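Local coordinates for protein methylenetetrahydrofolate--tRNA-(uracil-5-)-methyltransferase TrmFO (Thermus thermophilus, PDB 3G5R) that probably catalyses the folate- and FAD-dependent methylation of uridine 54 in tRNA to 5-methyluridine, with methylenetetrahydrofolate as the carbon donor, at residues L281-Q286 / Y304-R309. Numbering follows the deposited sequence.
Sequences LKWPEQ and YGVMHR. With THG ((6S)-5,6,7,8-tetrahydrofolate), chain C.
NE2 of Q286 is gripped by two carbonyls at once, donating to G305 O at 2.9 Å and, almost straight (174°), to L281 O at 2.9 Å. The contact ties the first turn of helix 283-290 to strand 301-313, an outermost strand of the six-stranded antiparallel sheet in this MnmG-family flavoprotein. A primary amide suits the place because it also accepts: G305 N reaches a lone pair of Q286 OE1 in the carbonyl plane, 2.8 Å away, so both polar groups of G305 are matched by one side chain. An extended chain beyond CG carries the Q286 amide to the backbone of G305 (chi2 -170°), and a water bridges L281 O and G305 O. A leucine in place of Q286 would probably leave G305 N without its side-chain acceptor, and G305 O and L281 O without their amide donor.

Beside these hydrogen bonds, W283 and Y304 lie with planes nearly parallel, 9° apart, but slid past each other. Their aromatic overlap is slight; instead they exchange CH-pi contacts, which need a flat ring on both residues: CB of W283 lies over the tyrosine ring. V306 CG1 meets the edge of the indole. Farther along the strand H308 lays one ring face on the pterin part of tetrahydrofolate, whose N2 donates to R309 O and which N310 also binds. Y304 CB completes the CH-pi pair over the five-membered ring of W283, 3.3 Å from its centroid.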
ATOM      1  N   LEU A 281     -13.103 -10.222   6.501  1.00 26.34           N
ATOM      2  CA  LEU A 281     -13.705 -11.249   5.653  1.00 26.57           C
ATOM      3  C   LEU A 281     -12.817 -11.626   4.475  1.00 24.46           C
ATOM      4  O   LEU A 281     -12.033 -10.814   3.989  1.00 23.89           O
ATOM      5  CB  LEU A 281     -15.070 -10.794   5.141  1.00 22.48           C
ATOM      6  CG  LEU A 281     -16.200 -10.737   6.168  1.00 26.34           C
ATOM      7  CD1 LEU A 281     -17.449 -10.182   5.527  1.00 26.39           C
ATOM      8  CD2 LEU A 281     -16.471 -12.118   6.753  1.00 26.55           C
ATOM      9  N   LYS A 282     -12.945 -12.871   4.024  1.00 22.56           N
ATOM     10  CA  LYS A 282     -12.238 -13.330   2.839  1.00 24.14           C
ATOM     11  C   LYS A 282     -12.658 -12.474   1.655  1.00 21.81           C
ATOM     12  O   LYS A 282     -13.802 -12.037   1.571  1.00 22.36           O
ATOM     13  CB  LYS A 282     -12.561 -14.797   2.558  1.00 29.01           C
ATOM     14  CG  LYS A 282     -12.158 -15.750   3.669  1.00 40.56           C
ATOM     15  CD  LYS A 282     -12.734 -17.138   3.422  1.00 41.39           C
ATOM     16  CE  LYS A 282     -12.283 -18.128   4.485  1.00 51.27           C
ATOM     17  NZ  LYS A 282     -12.920 -19.461   4.300  1.00 55.75           N
ATOM     18  N   TRP A 283     -11.736 -12.249   0.733  1.00 24.74           N
ATOM     19  CA  TRP A 283     -11.985 -11.309  -0.354  1.00 22.64           C
ATOM     20  C   TRP A 283     -13.215 -11.640  -1.219  1.00 22.37           C
ATOM     21  O   TRP A 283     -13.990 -10.745  -1.565  1.00 21.49           O
ATOM     22  CB  TRP A 283     -10.695 -11.083  -1.150  1.00 25.65           C
ATOM     23  CG  TRP A 283      -9.663 -10.373  -0.293  1.00 26.39           C
ATOM     24  CD1 TRP A 283      -9.760 -10.108   1.046  1.00 26.71           C
ATOM     25  CD2 TRP A 283      -8.386  -9.862  -0.707  1.00 31.14           C
ATOM     26  NE1 TRP A 283      -8.634  -9.451   1.486  1.00 27.16           N
ATOM     27  CE2 TRP A 283      -7.774  -9.293   0.432  1.00 27.06           C
ATOM     28  CE3 TRP A 283      -7.706  -9.825  -1.927  1.00 30.48           C
ATOM     29  CZ2 TRP A 283      -6.518  -8.693   0.383  1.00 33.46           C
ATOM     30  CZ3 TRP A 283      -6.456  -9.229  -1.972  1.00 32.46           C
ATOM     31  CH2 TRP A 283      -5.876  -8.672  -0.823  1.00 31.35           C
ATOM     32  N   PRO A 284     -13.426 -12.927  -1.542  1.00 24.17           N
ATOM     33  CA  PRO A 284     -14.633 -13.293  -2.293  1.00 21.88           C
ATOM     34  C   PRO A 284     -15.926 -12.957  -1.548  1.00 18.65           C
ATOM     35  O   PRO A 284     -16.910 -12.579  -2.184  1.00 21.76           O
ATOM     36  CB  PRO A 284     -14.495 -14.811  -2.460  1.00 27.56           C
ATOM     37  CG  PRO A 284     -13.025 -15.053  -2.408  1.00 29.82           C
ATOM     38  CD  PRO A 284     -12.498 -14.064  -1.406  1.00 27.71           C
ATOM     39  N   GLU A 285     -15.923 -13.099  -0.225  1.00 20.75           N
ATOM     40  CA  GLU A 285     -17.084 -12.741   0.585  1.00 22.47           C
ATOM     41  C   GLU A 285     -17.305 -11.231   0.567  1.00 19.96           C
ATOM     42  O   GLU A 285     -18.442 -10.755   0.536  1.00 18.60           O
ATOM     43  CB  GLU A 285     -16.906 -13.223   2.029  1.00 25.22           C
ATOM     44  CG  GLU A 285     -16.877 -14.736   2.179  1.00 29.96           C
ATOM     45  CD  GLU A 285     -18.207 -15.377   1.845  1.00 36.34           C
ATOM     46  OE1 GLU A 285     -18.328 -15.963   0.748  1.00 40.71           O
ATOM     47  OE2 GLU A 285     -19.135 -15.285   2.675  1.00 38.83           O
ATOM     48  N   GLN A 286     -16.213 -10.477   0.597  1.00 19.27           N
ATOM     49  CA  GLN A 286     -16.307  -9.023   0.552  1.00 17.13           C
ATOM     50  C   GLN A 286     -16.957  -8.577  -0.747  1.00 17.83           C
ATOM     51  O   GLN A 286     -17.838  -7.712  -0.751  1.00 16.42           O
ATOM     52  CB  GLN A 286     -14.922  -8.386   0.669  1.00 16.09           C
ATOM     53  CG  GLN A 286     -14.278  -8.520   2.039  1.00 16.71           C
ATOM     54  CD  GLN A 286     -13.032  -7.674   2.152  1.00 20.71           C
ATOM     55  OE1 GLN A 286     -12.989  -6.553   1.649  1.00 16.60           O
ATOM     56  NE2 GLN A 286     -12.012  -8.200   2.820  1.00 19.53           N
ATOM     57  N   TYR A 304      -8.973  -4.503  -1.185  1.00 13.93           N
ATOM     58  CA  TYR A 304      -9.864  -5.222  -0.282  1.00 16.28           C
ATOM     59  C   TYR A 304      -9.611  -4.853   1.169  1.00 17.28           C
ATOM     60  O   TYR A 304      -8.511  -4.450   1.537  1.00 18.74           O
ATOM     61  CB  TYR A 304      -9.740  -6.734  -0.491  1.00 15.88           C
ATOM     62  CG  TYR A 304     -10.521  -7.226  -1.689  1.00 18.24           C
ATOM     63  CD1 TYR A 304     -11.857  -7.582  -1.563  1.00 17.68           C
ATOM     64  CD2 TYR A 304      -9.937  -7.302  -2.949  1.00 21.56           C
ATOM     65  CE1 TYR A 304     -12.588  -8.019  -2.652  1.00 20.59           C
ATOM     66  CE2 TYR A 304     -10.664  -7.739  -4.048  1.00 20.64           C
ATOM     67  CZ  TYR A 304     -11.990  -8.095  -3.888  1.00 22.32           C
ATOM     68  OH  TYR A 304     -12.730  -8.532  -4.965  1.00 24.09           O
ATOM     69  N   GLY A 305     -10.646  -4.978   1.992  1.00 13.79           N
ATOM     70  CA  GLY A 305     -10.509  -4.693   3.408  1.00 16.45           C
ATOM     71  C   GLY A 305      -9.639  -5.716   4.113  1.00 17.68           C
ATOM     72  O   GLY A 305      -9.610  -6.896   3.746  1.00 18.23           O
ATOM     73  N   VAL A 306      -8.922  -5.261   5.134  1.00 17.52           N
ATOM     74  CA  VAL A 306      -8.100  -6.145   5.951  1.00 16.74           C
ATOM     75  C   VAL A 306      -7.990  -5.605   7.365  1.00 16.54           C
ATOM     76  O   VAL A 306      -8.201  -4.417   7.613  1.00 19.07           O
ATOM     77  CB  VAL A 306      -6.666  -6.297   5.394  1.00 19.90           C
ATOM     78  CG1 VAL A 306      -6.684  -6.963   4.022  1.00 24.90           C
ATOM     79  CG2 VAL A 306      -5.976  -4.945   5.331  1.00 20.77           C
ATOM     80  N   MET A 307      -7.647  -6.490   8.291  1.00 18.48           N
ATOM     81  CA  MET A 307      -7.383  -6.093   9.663  1.00 20.54           C
ATOM     82  C   MET A 307      -6.220  -6.920  10.187  1.00 19.40           C
ATOM     83  O   MET A 307      -6.372  -8.103  10.480  1.00 21.80           O
ATOM     84  CB  MET A 307      -8.636  -6.271  10.515  1.00 20.54           C
ATOM     85  CG  MET A 307      -9.762  -5.354  10.070  1.00 24.52           C
ATOM     86  SD  MET A 307     -11.249  -5.515  11.059  1.00 28.32           S
ATOM     87  CE  MET A 307     -10.602  -5.137  12.682  1.00 25.29           C
ATOM     88  N   HIS A 308      -5.049  -6.291  10.272  1.00 18.85           N
ATOM     89  CA  HIS A 308      -3.813  -6.980  10.627  1.00 19.26           C
ATOM     90  C   HIS A 308      -3.008  -6.215  11.655  1.00 20.35           C
ATOM     91  O   HIS A 308      -3.055  -4.986  11.711  1.00 16.77           O
ATOM     92  CB  HIS A 308      -2.902  -7.123   9.402  1.00 20.64           C
ATOM     93  CG  HIS A 308      -3.432  -8.035   8.346  1.00 26.28           C
ATOM     94  ND1 HIS A 308      -3.345  -7.740   7.002  1.00 28.89           N
ATOM     95  CD2 HIS A 308      -4.049  -9.237   8.431  1.00 27.52           C
ATOM     96  CE1 HIS A 308      -3.889  -8.722   6.305  1.00 28.42           C
ATOM     97  NE2 HIS A 308      -4.322  -9.641   7.149  1.00 26.71           N
ATOM     98  N   ARG A 309      -2.236  -6.950  12.448  1.00 17.59           N
ATOM     99  CA  ARG A 309      -1.123  -6.358  13.165  1.00 18.65           C
ATOM    100  C   ARG A 309      -0.145  -5.847  12.099  1.00 16.78           C
ATOM    101  O   ARG A 309       0.356  -6.620  11.284  1.00 18.77           O
ATOM    102  CB  ARG A 309      -0.464  -7.413  14.053  1.00 20.74           C
ATOM    103  CG  ARG A 309       0.896  -7.035  14.593  1.00 21.61           C
ATOM    104  CD  ARG A 309       0.807  -6.109  15.789  1.00 23.40           C
ATOM    105  NE  ARG A 309       2.148  -5.849  16.297  1.00 27.08           N
ATOM    106  CZ  ARG A 309       2.905  -4.829  15.909  1.00 25.37           C
ATOM    107  NH1 ARG A 309       2.433  -3.951  15.030  1.00 20.82           N
ATOM    108  NH2 ARG A 309       4.124  -4.681  16.410  1.00 26.72           N
TER
HETATM  109  N3  THG C 445       0.146  -7.719   6.301  0.75 20.59           N
HETATM  110  C2  THG C 445       0.245  -7.881   7.646  0.75 20.62           C
HETATM  111  N1  THG C 445      -0.125  -9.077   8.232  0.75 21.05           N
HETATM  112  C8A THG C 445      -0.588 -10.098   7.459  0.75 20.42           C
HETATM  113  C4A THG C 445      -0.694  -9.938   6.055  0.75 22.12           C
HETATM  114  C4  THG C 445      -0.339  -8.782   5.497  0.75 21.16           C
HETATM  115  N8  THG C 445      -0.994 -11.401   8.082  0.75 26.41           N
HETATM  116  C7  THG C 445      -1.182 -12.556   7.190  0.75 24.90           C
HETATM  117  C6  THG C 445      -1.820 -12.119   5.866  0.75 24.94           C
HETATM  118  N5  THG C 445      -1.155 -11.030   5.255  0.75 22.91           N
HETATM  119  O4  THG C 445      -0.438  -8.608   4.113  0.75 26.28           O
HETATM  120  N2  THG C 445       0.754  -6.806   8.470  0.75 20.58           N
HETATM  121  O   HOH W   1      -9.576  -9.448   4.970  1.00 25.39           O